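Local coordinates for GH59 galactosidase (Clostridium cellulolyticum, PDB 2V4V), which carries a family 6 carbohydrate-binding module, the part described here, which binds xylose, and probably hydrolyses glycosidic linkages in plant cell-wall polysaccharides, at residues A[44-47]-A[48-52]. Sequence-based numbering, arbitrary orientation.
Sequences VDFG and DGVGG
The loop that carries the chain from strand 38-48 of one sheet to strand 52-59 of the other, in the beta-sandwich of this family 6 carbohydrate-binding module, is closed by F46 and V50 through an apolar contact and a bridging water. CG2 of V50 comes up to the edge of the F46 ring, near its plane, 4.1 Å from CD1. With chi1 of V50 at 74°, CG2 is anti to the backbone N, turned to the ring, and CB lies as near. Both side chains are buried, as suits apolar residues at the end of a sandwich; F127 also meets the F46 ring edge-to-face, and V108 and V102 pack against it.

G47 to G49 form the more exposed part of the bend. G47 has positive phi (49°), which favours glycine, and G49 takes backbone angles (phi 161°) at which a CB would collide with the carbonyl oxygen of D48. The CB of D48 sets off away from 44-47, and its carboxylate suits the exposed crest. An Asx turn starts the bend: the short D45 side chain reaches the backbone two residues on, and its OD1 accepts from N of G47 at 2.9 Å, met from above the carboxylate plane. Inside the bend, O of F46, also bonded to the hydroxyl of Y4, accepts from the water at 2.7 Å, and that water accepts from N of V50 at 2.8 Å.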
# COMPACT_ATOMS: atom_id res chain seq x y z
N VAL A 44 -9.03 8.16 6.56
CA VAL A 44 -7.76 8.83 6.36
C VAL A 44 -8.03 10.29 5.93
O VAL A 44 -8.81 10.53 5.00
CB VAL A 44 -6.91 8.14 5.28
CG1 VAL A 44 -5.65 8.90 5.04
CG2 VAL A 44 -6.58 6.67 5.68
N ASP A 45 -7.39 11.22 6.62
CA ASP A 45 -7.61 12.65 6.36
C ASP A 45 -6.49 13.17 5.48
O ASP A 45 -5.34 13.21 5.90
CB ASP A 45 -7.66 13.41 7.69
CG ASP A 45 -8.05 14.88 7.53
OD1 ASP A 45 -8.27 15.37 6.39
OD2 ASP A 45 -8.17 15.52 8.60
N PHE A 46 -6.84 13.54 4.24
CA PHE A 46 -5.90 14.09 3.30
C PHE A 46 -5.70 15.59 3.41
O PHE A 46 -4.81 16.14 2.76
CB PHE A 46 -6.37 13.80 1.87
CG PHE A 46 -6.16 12.38 1.49
CD1 PHE A 46 -4.95 11.97 0.92
CD2 PHE A 46 -7.15 11.41 1.83
CE1 PHE A 46 -4.74 10.60 0.61
CE2 PHE A 46 -6.97 10.08 1.53
CZ PHE A 46 -5.77 9.66 0.91
N GLY A 47 -6.54 16.25 4.21
CA GLY A 47 -6.55 17.73 4.25
C GLY A 47 -6.61 18.29 2.83
O GLY A 47 -7.37 17.79 1.97
N ASP A 48 -5.76 19.27 2.56
CA ASP A 48 -5.63 19.83 1.22
C ASP A 48 -4.14 20.03 0.97
O ASP A 48 -3.53 20.95 1.55
CB ASP A 48 -6.41 21.16 1.14
CG ASP A 48 -5.94 22.08 0.01
OD1 ASP A 48 -5.62 23.26 0.35
OD2 ASP A 48 -5.90 21.65 -1.17
N GLY A 49 -3.54 19.17 0.15
CA GLY A 49 -2.09 19.29 -0.09
C GLY A 49 -1.38 18.06 -0.64
O GLY A 49 -0.18 18.16 -0.93
N VAL A 50 -2.10 16.93 -0.80
CA VAL A 50 -1.42 15.64 -1.15
C VAL A 50 -0.75 15.70 -2.52
O VAL A 50 -1.33 16.24 -3.47
CB VAL A 50 -2.39 14.41 -1.10
CG1 VAL A 50 -3.37 14.39 -2.31
CG2 VAL A 50 -1.57 13.11 -1.03
N GLY A 51 0.48 15.18 -2.61
CA GLY A 51 1.17 15.10 -3.90
C GLY A 51 1.83 13.74 -4.21
O GLY A 51 2.16 13.45 -5.34
N GLY A 52 1.99 12.90 -3.18
CA GLY A 52 2.77 11.69 -3.38
C GLY A 52 2.46 10.59 -2.39
O GLY A 52 1.76 10.79 -1.41
O HOH W 1 -4.73 16.54 0.05